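Local coordinates for protein putative peptidase (Bacteroides fragilis, PDB 5DYN) that probably acts as a clostripain-family cysteine protease that activates the B. fragilis toxin by cleavage, this chain being the C-terminal piece of the whole protein, at residues 131-136 with 171-176; 225-230 with 236-241; 55-60 with 195-200. One frame throughout, in Å; residues are numbered along the deposited sequence.

Contact 1. Residues 131-136 with 171-176; sequences PRYITG and NGDYDS
The nearest CA atoms, those of Tyr133 and Asp173, are 9.9 Å apart, so the last turn of one helix and the first turn of another meet through side chains alone. The hydroxyl of Tyr133 lies between Asn171 and Asp173. Asn171 ND2 donates to Tyr133 OH over 2.7 Å, with the donor angle at 151° and the hydroxyl tilted a little from the amide plane. Tyr133 OH in turn is modelled donating to Asp173 OD2, at a separation too short to be trusted. That oxygen lies at the edge of the ring and in its plane. Arg132 reaches the same carboxylate oxygen with an extended chain, its CG anti to the backbone N (chi1 -173°). Arg132 NH2 is 3.0 Å from Asp173 OD2. This salt bridge is one of charge only, because the oxygen sits over a face of the guanidinium and no N-H points at it. Asn171 has a second task as N-cap of helix 172-182. Its OD1 accepts from Tyr174 N at 3.2 Å and more weakly from Asp173 N. One amide therefore caps the helix with its oxygen and holds the tyrosine with its nitrogen. The contact lies at the surface and joins the end of helix 130-133 to the start of helix 172-182. Tyr174 turns the other way, toward helix 160-167, where it meets Asp161 and Tyr165. Ile134 bonds through its backbone to Gly242.

Contact 2. Residues 225-230 with 236-241; sequences TSYQQT and SGWADT. Unlike the reference sequence in segment 225-230: Thr225 (reference Ala). With NA (sodium ion), chain G.
Tyr227 points the edge of its ring at the face of Trp238, a T-shaped pair. Tyr227 CE2 comes to 3.8 Å from Trp238 CD1, so the pyrrole part of the indole takes the contact. The centre of the Tyr227 ring is 5.5 Å from that of the five-membered ring of Trp238, and the planes stand at 80°. Tyr227 leaves its backbone with CG anti to the N (chi1 -167°), which sends the ring across the gap to the indole. A sodium ion sits beside both rings and in the plane of each. It is modelled 2.8 Å from Tyr227 OH and 3.0 Å from Trp238 NE1. An indole N-H is an unusual neighbour for a cation, so this second link is best read with caution. Thr213 and Trp232 complete the modelled site. Thr230 folds back at the turn. Its OG1 donates to Tyr227 O over 2.8 Å, in the carbonyl plane, and Thr230 N donates to the same oxygen. The hydroxyl also lies over one face of the Tyr227 ring, toward its rim. Past the short 3-10 segment, Thr241 OG1 donates to Trp238 O at 2.6 Å, somewhat tilted from the carbonyl plane, and Thr241 N shares that acceptor. Trp122 of the other protein chain meets Tyr227 edge-to-face, so the aromatic group reaches the chain interface. A type I turn leads from helix 221-227 to helix 231-236, with Thr230 as N-cap of the second. The motif is thus two helices joined by a type I turn, with the edge-to-face pair Tyr227 and Trp238 packed across the second and lining the modelled sodium site.

Contact 3. Residues 55-60 with 195-200; sequences PTEIPG and YSAYAG. With NA (sodium ion), chain J.
Ser196 OG is gripped by three groups. It donates to Glu57 OE2 across 2.6 Å and accepts from two backbone amides of its own loop. Tyr198 N lies 3.2 Å from Ser196 OG, which makes an ST turn. Ala199 N lies 3.1 Å from Ser196 OG, which makes an ST motif. The serine hydroxyl stands anti to its backbone N (chi1 174°), and this places it between the loop amides and the glutamate. The other carboxylate oxygen is held as well. Ala197 N donates to Glu57 OE1 over 3.1 Å at a donor angle of 161°. Both oxygens are met on their syn sides, each donor lying somewhat out of the carboxylate plane, which should restrain its rotation. Glu57 reaches across with its chain extended beyond CG. The carboxylate lies at the edge of the Tyr198 ring, where Glu57 OE2 is 3.4 Å from Tyr198 CD2. A water adds a second link, donating to Glu57 O at 2.9 Å and to Tyr195 O at 3.0 Å. Ser196 and Gly200 exchange backbone bonds in both directions, closing the hairpin between strands 185-196 and 200-203. Upstream, Pro55 O binds a sodium ion together with Phe34 and Ser212. The loop after strand 50-53 is thus joined to the hairpin end mainly through the buried Glu57 side chain, with a water bridge beside it. Ser196 OG and Ala197 N orient the carboxylate, while the water bridges the two main chains and probably helps set their spacing.

Overall arrangement
Contact 2 is buried, contact 3 partly buried and contact 1 at the surface. Contacts 1 and 2 touch: Ile134 packs on Trp238 and Thr241, and Pro131 on Asp240, so the two form one continuous patch of packing. Contact 3 lies apart, with its centre about 32 Å from that of contact 1; the two lie on opposite sides of the chain's centre. It joins the loop after strand 50-53 to the hairpin of strands 185-196 and 200-203, all strands of the five-stranded sheet, while the other two join helices and turns. Helix 172-182 of contact 1 leads into strand 185-196 of contact 3. Charged and polar groups serve contacts 1 and 3; aromatic rings carry contact 2.

Contact 1. Residues 131-136 with 171-176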
ATOM      1  N   PRO B 131     -25.827  -4.265   6.368  1.00 39.87           N
ATOM      2  CA  PRO B 131     -26.961  -5.197   6.434  1.00 35.80           C
ATOM      3  C   PRO B 131     -28.281  -4.513   6.105  1.00 36.91           C
ATOM      4  O   PRO B 131     -29.187  -5.125   5.546  1.00 41.55           O
ATOM      5  CB  PRO B 131     -26.952  -5.671   7.895  1.00 33.88           C
ATOM      6  CG  PRO B 131     -25.598  -5.320   8.418  1.00 38.12           C
ATOM      7  CD  PRO B 131     -25.200  -4.081   7.689  1.00 32.82           C
ATOM      8  N   ARG B 132     -28.361  -3.235   6.449  1.00 41.68           N
ATOM      9  CA  ARG B 132     -29.577  -2.448   6.312  1.00 38.36           C
ATOM     10  C   ARG B 132     -29.898  -2.104   4.858  1.00 45.21           C
ATOM     11  O   ARG B 132     -31.066  -1.963   4.489  1.00 48.28           O
ATOM     12  CB  ARG B 132     -29.438  -1.172   7.147  1.00 42.98           C
ATOM     13  CG  ARG B 132     -30.673  -0.309   7.259  1.00 48.93           C
ATOM     14  CD  ARG B 132     -30.504   0.657   8.422  1.00 54.59           C
ATOM     15  NE  ARG B 132     -31.306   1.868   8.276  1.00 52.87           N
ATOM     16  CZ  ARG B 132     -31.218   2.917   9.088  1.00 59.79           C
ATOM     17  NH1 ARG B 132     -30.362   2.900  10.101  1.00 68.58           N
ATOM     18  NH2 ARG B 132     -31.979   3.984   8.885  1.00 52.73           N
ATOM     19  N   TYR B 133     -28.863  -1.977   4.031  1.00 41.52           N
ATOM     20  CA  TYR B 133     -29.047  -1.540   2.650  1.00 36.37           C
ATOM     21  C   TYR B 133     -28.674  -2.611   1.632  1.00 34.83           C
ATOM     22  O   TYR B 133     -28.745  -2.381   0.427  1.00 36.88           O
ATOM     23  CB  TYR B 133     -28.235  -0.271   2.386  1.00 37.66           C
ATOM     24  CG  TYR B 133     -28.804   0.949   3.067  1.00 37.53           C
ATOM     25  CD1 TYR B 133     -28.401   1.302   4.347  1.00 32.85           C
ATOM     26  CD2 TYR B 133     -29.755   1.741   2.436  1.00 33.59           C
ATOM     27  CE1 TYR B 133     -28.920   2.411   4.976  1.00 36.62           C
ATOM     28  CE2 TYR B 133     -30.282   2.853   3.056  1.00 33.93           C
ATOM     29  CZ  TYR B 133     -29.861   3.184   4.328  1.00 38.41           C
ATOM     30  OH  TYR B 133     -30.381   4.292   4.957  1.00 36.80           O
ATOM     31  N   ILE B 134     -28.264  -3.775   2.121  1.00 35.75           N
ATOM     32  CA  ILE B 134     -27.971  -4.908   1.251  1.00 36.15           C
ATOM     33  C   ILE B 134     -28.696  -6.133   1.798  1.00 39.88           C
ATOM     34  O   ILE B 134     -28.097  -6.999   2.436  1.00 37.94           O
ATOM     35  CB  ILE B 134     -26.457  -5.183   1.148  1.00 38.47           C
ATOM     36  CG1 ILE B 134     -25.694  -3.887   0.861  1.00 32.33           C
ATOM     37  CG2 ILE B 134     -26.172  -6.220   0.068  1.00 34.00           C
ATOM     38  CD1 ILE B 134     -24.197  -4.061   0.813  1.00 31.58           C
ATOM     39  N   THR B 135     -30.001  -6.185   1.554  1.00 45.93           N
ATOM     40  CA  THR B 135     -30.849  -7.220   2.129  1.00 44.32           C
ATOM     41  C   THR B 135     -30.954  -8.449   1.231  1.00 41.50           C
ATOM     42  O   THR B 135     -31.273  -9.541   1.703  1.00 45.02           O
ATOM     43  CB  THR B 135     -32.262  -6.678   2.413  1.00 47.01           C
ATOM     44  OG1 THR B 135     -32.803  -6.098   1.218  1.00 47.00           O
ATOM     45  CG2 THR B 135     -32.211  -5.615   3.501  1.00 36.30           C
ATOM     46  N   GLY B 136     -30.680  -8.267  -0.058  1.00 43.27           N
ATOM     47  CA  GLY B 136     -30.743  -9.360  -1.015  1.00 39.62           C
ATOM     48  C   GLY B 136     -29.404  -9.676  -1.658  1.00 41.74           C
ATOM     49  O   GLY B 136     -28.417  -8.977  -1.435  1.00 45.93           O
ATOM     50  N   ASN B 171     -28.244   9.374   1.628  1.00 35.14           N
ATOM     51  CA  ASN B 171     -29.200   9.852   2.623  1.00 33.85           C
ATOM     52  C   ASN B 171     -28.521  10.207   3.942  1.00 39.29           C
ATOM     53  O   ASN B 171     -27.312  10.436   3.986  1.00 41.90           O
ATOM     54  CB  ASN B 171     -30.311   8.821   2.858  1.00 36.77           C
ATOM     55  CG  ASN B 171     -29.793   7.491   3.383  1.00 38.38           C
ATOM     56  OD1 ASN B 171     -28.642   7.371   3.801  1.00 42.20           O
ATOM     57  ND2 ASN B 171     -30.654   6.479   3.363  1.00 36.55           N
ATOM     58  N   GLY B 172     -29.304  10.243   5.014  1.00 39.13           N
ATOM     59  CA  GLY B 172     -28.789  10.600   6.323  1.00 33.64           C
ATOM     60  C   GLY B 172     -27.855   9.554   6.900  1.00 41.18           C
ATOM     61  O   GLY B 172     -26.981   9.872   7.706  1.00 43.03           O
ATOM     62  N   ASP B 173     -28.042   8.301   6.493  1.00 39.35           N
ATOM     63  CA  ASP B 173     -27.162   7.225   6.932  1.00 36.16           C
ATOM     64  C   ASP B 173     -25.782   7.377   6.317  1.00 37.71           C
ATOM     65  O   ASP B 173     -24.781   6.999   6.924  1.00 37.42           O
ATOM     66  CB  ASP B 173     -27.746   5.862   6.572  1.00 35.99           C
ATOM     67  CG  ASP B 173     -28.843   5.437   7.516  1.00 46.37           C
ATOM     68  OD1 ASP B 173     -28.905   5.993   8.633  1.00 39.19           O
ATOM     69  OD2 ASP B 173     -29.640   4.550   7.147  1.00 46.04           O
ATOM     70  N   TYR B 174     -25.731   7.929   5.109  1.00 33.39           N
ATOM     71  CA  TYR B 174     -24.454   8.196   4.473  1.00 36.38           C
ATOM     72  C   TYR B 174     -23.676   9.232   5.271  1.00 39.92           C
ATOM     73  O   TYR B 174     -22.497   9.037   5.562  1.00 39.41           O
ATOM     74  CB  TYR B 174     -24.634   8.672   3.030  1.00 35.86           C
ATOM     75  CG  TYR B 174     -23.336   9.153   2.421  1.00 36.31           C
ATOM     76  CD1 TYR B 174     -22.335   8.251   2.070  1.00 33.18           C
ATOM     77  CD2 TYR B 174     -23.099  10.505   2.222  1.00 32.19           C
ATOM     78  CE1 TYR B 174     -21.140   8.685   1.528  1.00 31.04           C
ATOM     79  CE2 TYR B 174     -21.910  10.948   1.679  1.00 37.39           C
ATOM     80  CZ  TYR B 174     -20.934  10.036   1.334  1.00 42.85           C
ATOM     81  OH  TYR B 174     -19.747  10.482   0.792  1.00 40.47           O
ATOM     82  N   ASP B 175     -24.347  10.328   5.622  1.00 41.94           N
ATOM     83  CA  ASP B 175     -23.725  11.417   6.369  1.00 36.40           C
ATOM     84  C   ASP B 175     -23.120  10.930   7.677  1.00 41.36           C
ATOM     85  O   ASP B 175     -22.022  11.340   8.049  1.00 45.71           O
ATOM     86  CB  ASP B 175     -24.743  12.521   6.648  1.00 35.82           C
ATOM     87  CG  ASP B 175     -25.322  13.109   5.380  1.00 42.03           C
ATOM     88  OD1 ASP B 175     -24.655  13.020   4.328  1.00 44.22           O
ATOM     89  OD2 ASP B 175     -26.439  13.664   5.431  1.00 48.00           O
ATOM     90  N   SER B 176     -23.843  10.053   8.366  1.00 41.17           N
ATOM     91  CA  SER B 176     -23.357   9.462   9.605  1.00 39.50           C
ATOM     92  C   SER B 176     -22.103   8.648   9.334  1.00 42.51           C
ATOM     93  O   SER B 176     -21.091   8.804  10.017  1.00 46.16           O
ATOM     94  CB  SER B 176     -24.429   8.584  10.248  1.00 38.47           C
ATOM     95  OG  SER B 176     -25.511   9.368  10.719  1.00 47.31           O
TER

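Contact 2. Residues 225-230 with 236-241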
ATOM      1  N   THR B 225     -16.245 -16.098  -1.682  1.00 35.81           N
ATOM      2  CA  THR B 225     -15.919 -17.013  -0.599  1.00 33.74           C
ATOM      3  C   THR B 225     -14.607 -16.608   0.063  1.00 35.95           C
ATOM      4  O   THR B 225     -14.509 -16.567   1.288  1.00 36.09           O
ATOM      5  CB  THR B 225     -15.818 -18.469  -1.107  1.00 37.44           C
ATOM      6  OG1 THR B 225     -17.094 -18.897  -1.600  1.00 31.23           O
ATOM      7  CG2 THR B 225     -15.383 -19.399   0.012  1.00 34.39           C
ATOM      8  N   SER B 226     -13.605 -16.301  -0.758  1.00 35.84           N
ATOM      9  CA  SER B 226     -12.300 -15.872  -0.259  1.00 35.45           C
ATOM     10  C   SER B 226     -12.397 -14.610   0.592  1.00 33.63           C
ATOM     11  O   SER B 226     -11.649 -14.440   1.550  1.00 34.61           O
ATOM     12  CB  SER B 226     -11.338 -15.625  -1.420  1.00 32.66           C
ATOM     13  OG  SER B 226     -11.149 -16.796  -2.190  1.00 42.17           O
ATOM     14  N   TYR B 227     -13.323 -13.727   0.232  1.00 35.82           N
ATOM     15  CA  TYR B 227     -13.496 -12.465   0.941  1.00 33.20           C
ATOM     16  C   TYR B 227     -13.987 -12.693   2.366  1.00 35.30           C
ATOM     17  O   TYR B 227     -13.796 -11.848   3.240  1.00 39.17           O
ATOM     18  CB  TYR B 227     -14.470 -11.559   0.183  1.00 34.14           C
ATOM     19  CG  TYR B 227     -14.484 -10.124   0.660  1.00 26.83           C
ATOM     20  CD1 TYR B 227     -13.331  -9.354   0.629  1.00 24.65           C
ATOM     21  CD2 TYR B 227     -15.654  -9.534   1.124  1.00 28.14           C
ATOM     22  CE1 TYR B 227     -13.336  -8.043   1.055  1.00 26.74           C
ATOM     23  CE2 TYR B 227     -15.669  -8.218   1.553  1.00 25.78           C
ATOM     24  CZ  TYR B 227     -14.504  -7.478   1.515  1.00 29.95           C
ATOM     25  OH  TYR B 227     -14.500  -6.165   1.935  1.00 29.48           O
ATOM     26  N   GLN B 228     -14.612 -13.843   2.604  1.00 31.05           N
ATOM     27  CA  GLN B 228     -15.077 -14.186   3.943  1.00 35.20           C
ATOM     28  C   GLN B 228     -13.915 -14.511   4.881  1.00 37.71           C
ATOM     29  O   GLN B 228     -14.114 -14.722   6.077  1.00 37.07           O
ATOM     30  CB  GLN B 228     -16.044 -15.368   3.889  1.00 33.74           C
ATOM     31  CG  GLN B 228     -17.222 -15.150   2.964  1.00 34.13           C
ATOM     32  CD  GLN B 228     -18.223 -16.287   3.029  1.00 37.32           C
ATOM     33  OE1 GLN B 228     -18.267 -17.141   2.145  1.00 38.30           O
ATOM     34  NE2 GLN B 228     -19.035 -16.300   4.079  1.00 31.38           N
ATOM     35  N   GLN B 229     -12.703 -14.545   4.333  1.00 38.84           N
ATOM     36  CA  GLN B 229     -11.511 -14.838   5.119  1.00 38.42           C
ATOM     37  C   GLN B 229     -10.861 -13.568   5.649  1.00 33.68           C
ATOM     38  O   GLN B 229     -10.075 -13.616   6.594  1.00 35.73           O
ATOM     39  CB  GLN B 229     -10.502 -15.629   4.285  1.00 34.69           C
ATOM     40  CG  GLN B 229     -11.080 -16.882   3.656  1.00 43.04           C
ATOM     41  CD  GLN B 229     -10.081 -17.608   2.777  1.00 45.91           C
ATOM     42  OE1 GLN B 229      -8.935 -17.180   2.636  1.00 49.26           O
ATOM     43  NE2 GLN B 229     -10.511 -18.714   2.181  1.00 43.38           N
ATOM     44  N   THR B 230     -11.181 -12.432   5.039  1.00 31.07           N
ATOM     45  CA  THR B 230     -10.625 -11.163   5.494  1.00 31.89           C
ATOM     46  C   THR B 230     -11.223 -10.790   6.846  1.00 35.00           C
ATOM     47  O   THR B 230     -12.373 -11.122   7.136  1.00 36.49           O
ATOM     48  CB  THR B 230     -10.876 -10.025   4.481  1.00 30.50           C
ATOM     49  OG1 THR B 230     -12.278  -9.746   4.399  1.00 34.14           O
ATOM     50  CG2 THR B 230     -10.370 -10.413   3.111  1.00 24.73           C
ATOM     51  N   SER B 236     -17.279  -5.737   9.145  1.00 34.09           N
ATOM     52  CA  SER B 236     -17.830  -4.676   8.305  1.00 33.85           C
ATOM     53  C   SER B 236     -19.348  -4.729   8.200  1.00 38.26           C
ATOM     54  O   SER B 236     -19.982  -3.731   7.857  1.00 37.80           O
ATOM     55  CB  SER B 236     -17.235  -4.740   6.901  1.00 35.43           C
ATOM     56  OG  SER B 236     -17.477  -6.007   6.313  1.00 37.35           O
ATOM     57  N   GLY B 237     -19.924  -5.895   8.473  1.00 36.47           N
ATOM     58  CA  GLY B 237     -21.359  -6.079   8.362  1.00 28.94           C
ATOM     59  C   GLY B 237     -21.747  -6.909   7.151  1.00 33.24           C
ATOM     60  O   GLY B 237     -22.920  -7.241   6.968  1.00 31.17           O
ATOM     61  N   TRP B 238     -20.759  -7.238   6.322  1.00 32.96           N
ATOM     62  CA  TRP B 238     -20.989  -8.031   5.117  1.00 33.89           C
ATOM     63  C   TRP B 238     -21.608  -9.388   5.428  1.00 34.31           C
ATOM     64  O   TRP B 238     -22.412  -9.899   4.647  1.00 36.43           O
ATOM     65  CB  TRP B 238     -19.681  -8.231   4.342  1.00 34.64           C
ATOM     66  CG  TRP B 238     -19.401  -7.154   3.337  1.00 35.53           C
ATOM     67  CD1 TRP B 238     -18.368  -6.263   3.355  1.00 35.18           C
ATOM     68  CD2 TRP B 238     -20.169  -6.853   2.166  1.00 33.58           C
ATOM     69  NE1 TRP B 238     -18.441  -5.430   2.267  1.00 35.33           N
ATOM     70  CE2 TRP B 238     -19.539  -5.769   1.521  1.00 36.75           C
ATOM     71  CE3 TRP B 238     -21.327  -7.396   1.598  1.00 34.46           C
ATOM     72  CZ2 TRP B 238     -20.031  -5.215   0.338  1.00 35.53           C
ATOM     73  CZ3 TRP B 238     -21.812  -6.846   0.424  1.00 32.23           C
ATOM     74  CH2 TRP B 238     -21.166  -5.765  -0.191  1.00 32.34           C
ATOM     75  N   ALA B 239     -21.234  -9.967   6.568  1.00 34.39           N
ATOM     76  CA  ALA B 239     -21.753 -11.273   6.979  1.00 39.10           C
ATOM     77  C   ALA B 239     -23.267 -11.243   7.181  1.00 38.03           C
ATOM     78  O   ALA B 239     -23.939 -12.265   7.050  1.00 41.71           O
ATOM     79  CB  ALA B 239     -21.064 -11.740   8.257  1.00 26.33           C
ATOM     80  N   ASP B 240     -23.796 -10.065   7.491  1.00 37.22           N
ATOM     81  CA  ASP B 240     -25.219  -9.912   7.760  1.00 34.96           C
ATOM     82  C   ASP B 240     -25.996  -9.358   6.567  1.00 36.70           C
ATOM     83  O   ASP B 240     -27.178  -9.042   6.689  1.00 40.44           O
ATOM     84  CB  ASP B 240     -25.425  -9.009   8.978  1.00 38.30           C
ATOM     85  CG  ASP B 240     -24.804  -9.580  10.237  1.00 47.73           C
ATOM     86  OD1 ASP B 240     -24.877 -10.813  10.433  1.00 47.88           O
ATOM     87  OD2 ASP B 240     -24.236  -8.799  11.030  1.00 58.78           O
ATOM     88  N   THR B 241     -25.335  -9.230   5.418  1.00 39.91           N
ATOM     89  CA  THR B 241     -26.023  -8.808   4.200  1.00 36.14           C
ATOM     90  C   THR B 241     -26.683 -10.008   3.529  1.00 38.00           C
ATOM     91  O   THR B 241     -26.405 -11.153   3.878  1.00 39.33           O
ATOM     92  CB  THR B 241     -25.069  -8.129   3.188  1.00 36.17           C
ATOM     93  OG1 THR B 241     -24.065  -9.060   2.768  1.00 40.12           O
ATOM     94  CG2 THR B 241     -24.405  -6.904   3.798  1.00 30.88           C
TER
HETATM   95 NA    NA G 402     -15.932  -3.837   2.332  1.00 40.09          NA

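Contact 3. Residues 55-60 with 195-200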
ATOM      1  N   PRO B  55      -4.905   3.223  -4.224  1.00 31.80           N
ATOM      2  CA  PRO B  55      -6.020   2.281  -4.344  1.00 32.41           C
ATOM      3  C   PRO B  55      -6.006   1.596  -5.707  1.00 36.41           C
ATOM      4  O   PRO B  55      -6.610   0.534  -5.885  1.00 28.81           O
ATOM      5  CB  PRO B  55      -7.253   3.172  -4.178  1.00 32.03           C
ATOM      6  CG  PRO B  55      -6.800   4.517  -4.644  1.00 36.09           C
ATOM      7  CD  PRO B  55      -5.359   4.626  -4.226  1.00 30.62           C
ATOM      8  N   THR B  56      -5.309   2.209  -6.659  1.00 27.62           N
ATOM      9  CA  THR B  56      -5.193   1.658  -8.001  1.00 30.95           C
ATOM     10  C   THR B  56      -3.735   1.295  -8.302  1.00 35.55           C
ATOM     11  O   THR B  56      -2.958   1.014  -7.386  1.00 30.52           O
ATOM     12  CB  THR B  56      -5.738   2.644  -9.060  1.00 33.82           C
ATOM     13  OG1 THR B  56      -5.619   2.066 -10.365  1.00 33.91           O
ATOM     14  CG2 THR B  56      -4.984   3.973  -9.012  1.00 28.10           C
ATOM     15  N   GLU B  57      -3.362   1.296  -9.579  1.00 33.04           N
ATOM     16  CA  GLU B  57      -2.020   0.875  -9.972  1.00 33.60           C
ATOM     17  C   GLU B  57      -0.941   1.912  -9.662  1.00 31.35           C
ATOM     18  O   GLU B  57      -1.147   3.115  -9.826  1.00 30.92           O
ATOM     19  CB  GLU B  57      -1.994   0.534 -11.461  1.00 32.03           C
ATOM     20  CG  GLU B  57      -2.965  -0.566 -11.837  1.00 35.02           C
ATOM     21  CD  GLU B  57      -2.965  -0.867 -13.319  1.00 37.34           C
ATOM     22  OE1 GLU B  57      -1.870  -1.080 -13.882  1.00 29.46           O
ATOM     23  OE2 GLU B  57      -4.062  -0.893 -13.920  1.00 27.29           O
ATOM     24  N   ILE B  58       0.209   1.420  -9.209  1.00 31.47           N
ATOM     25  CA  ILE B  58       1.380   2.246  -8.931  1.00 33.06           C
ATOM     26  C   ILE B  58       2.330   2.241 -10.132  1.00 32.79           C
ATOM     27  O   ILE B  58       2.596   1.186 -10.705  1.00 32.31           O
ATOM     28  CB  ILE B  58       2.122   1.746  -7.663  1.00 35.65           C
ATOM     29  CG1 ILE B  58       1.435   2.266  -6.400  1.00 30.08           C
ATOM     30  CG2 ILE B  58       3.587   2.171  -7.669  1.00 30.93           C
ATOM     31  CD1 ILE B  58       1.538   3.766  -6.228  1.00 32.90           C
ATOM     32  N   PRO B  59       2.829   3.425 -10.527  1.00 35.54           N
ATOM     33  CA  PRO B  59       3.795   3.541 -11.627  1.00 33.66           C
ATOM     34  C   PRO B  59       5.025   2.663 -11.418  1.00 32.22           C
ATOM     35  O   PRO B  59       5.511   2.558 -10.294  1.00 35.02           O
ATOM     36  CB  PRO B  59       4.181   5.025 -11.600  1.00 36.52           C
ATOM     37  CG  PRO B  59       3.013   5.707 -10.980  1.00 32.81           C
ATOM     38  CD  PRO B  59       2.470   4.739  -9.965  1.00 35.77           C
ATOM     39  N   GLY B  60       5.505   2.039 -12.490  1.00 36.16           N
ATOM     40  CA  GLY B  60       6.714   1.229 -12.455  1.00 31.87           C
ATOM     41  C   GLY B  60       7.909   1.838 -11.737  1.00 33.68           C
ATOM     42  O   GLY B  60       8.475   1.209 -10.840  1.00 29.15           O
ATOM     43  N   TYR B 195      -2.352   6.121 -15.181  1.00 29.06           N
ATOM     44  CA  TYR B 195      -2.034   5.144 -16.210  1.00 30.25           C
ATOM     45  C   TYR B 195      -2.270   3.715 -15.733  1.00 32.75           C
ATOM     46  O   TYR B 195      -1.831   3.325 -14.652  1.00 26.08           O
ATOM     47  CB  TYR B 195      -0.588   5.292 -16.678  1.00 32.91           C
ATOM     48  CG  TYR B 195      -0.149   4.182 -17.606  1.00 35.21           C
ATOM     49  CD1 TYR B 195      -0.509   4.191 -18.948  1.00 35.03           C
ATOM     50  CD2 TYR B 195       0.618   3.119 -17.141  1.00 33.30           C
ATOM     51  CE1 TYR B 195      -0.114   3.179 -19.801  1.00 34.47           C
ATOM     52  CE2 TYR B 195       1.018   2.103 -17.987  1.00 31.13           C
ATOM     53  CZ  TYR B 195       0.649   2.138 -19.317  1.00 37.03           C
ATOM     54  OH  TYR B 195       1.044   1.129 -20.165  1.00 38.40           O
ATOM     55  N   SER B 196      -2.964   2.942 -16.560  1.00 31.33           N
ATOM     56  CA  SER B 196      -3.137   1.517 -16.318  1.00 36.01           C
ATOM     57  C   SER B 196      -2.330   0.723 -17.341  1.00 35.85           C
ATOM     58  O   SER B 196      -2.434   0.962 -18.544  1.00 32.22           O
ATOM     59  CB  SER B 196      -4.617   1.133 -16.388  1.00 29.52           C
ATOM     60  OG  SER B 196      -4.783  -0.269 -16.293  1.00 29.77           O
ATOM     61  N   ALA B 197      -1.524  -0.224 -16.864  1.00 30.39           N
ATOM     62  CA  ALA B 197      -0.738  -1.071 -17.757  1.00 34.91           C
ATOM     63  C   ALA B 197      -1.631  -2.076 -18.485  1.00 35.52           C
ATOM     64  O   ALA B 197      -1.174  -2.822 -19.353  1.00 36.11           O
ATOM     65  CB  ALA B 197       0.351  -1.791 -16.982  1.00 30.59           C
ATOM     66  N   TYR B 198      -2.912  -2.077 -18.135  1.00 33.90           N
ATOM     67  CA  TYR B 198      -3.871  -2.996 -18.730  1.00 32.69           C
ATOM     68  C   TYR B 198      -4.846  -2.278 -19.663  1.00 33.11           C
ATOM     69  O   TYR B 198      -5.226  -2.819 -20.702  1.00 32.48           O
ATOM     70  CB  TYR B 198      -4.633  -3.736 -17.629  1.00 32.92           C
ATOM     71  CG  TYR B 198      -3.722  -4.440 -16.651  1.00 36.87           C
ATOM     72  CD1 TYR B 198      -3.283  -5.736 -16.891  1.00 32.81           C
ATOM     73  CD2 TYR B 198      -3.288  -3.804 -15.491  1.00 36.70           C
ATOM     74  CE1 TYR B 198      -2.443  -6.383 -16.005  1.00 32.48           C
ATOM     75  CE2 TYR B 198      -2.446  -4.443 -14.599  1.00 34.29           C
ATOM     76  CZ  TYR B 198      -2.028  -5.733 -14.862  1.00 40.95           C
ATOM     77  OH  TYR B 198      -1.193  -6.379 -13.978  1.00 55.40           O
ATOM     78  N   ALA B 199      -5.234  -1.058 -19.298  1.00 34.45           N
ATOM     79  CA  ALA B 199      -6.253  -0.327 -20.048  1.00 31.12           C
ATOM     80  C   ALA B 199      -5.757   1.009 -20.609  1.00 33.62           C
ATOM     81  O   ALA B 199      -6.395   1.599 -21.481  1.00 36.22           O
ATOM     82  CB  ALA B 199      -7.471  -0.100 -19.171  1.00 30.19           C
ATOM     83  N   GLY B 200      -4.623   1.489 -20.110  1.00 33.70           N
ATOM     84  CA  GLY B 200      -4.088   2.765 -20.550  1.00 28.79           C
ATOM     85  C   GLY B 200      -4.457   3.892 -19.607  1.00 36.70           C
ATOM     86  O   GLY B 200      -4.780   3.657 -18.439  1.00 35.08           O
TER
HETATM   87 NA    NA J 405      -6.931  -1.234  -3.954  1.00 40.08          NA
HETATM   88  O   HOH W   1      -0.062   3.934 -12.344  1.00 32.11           O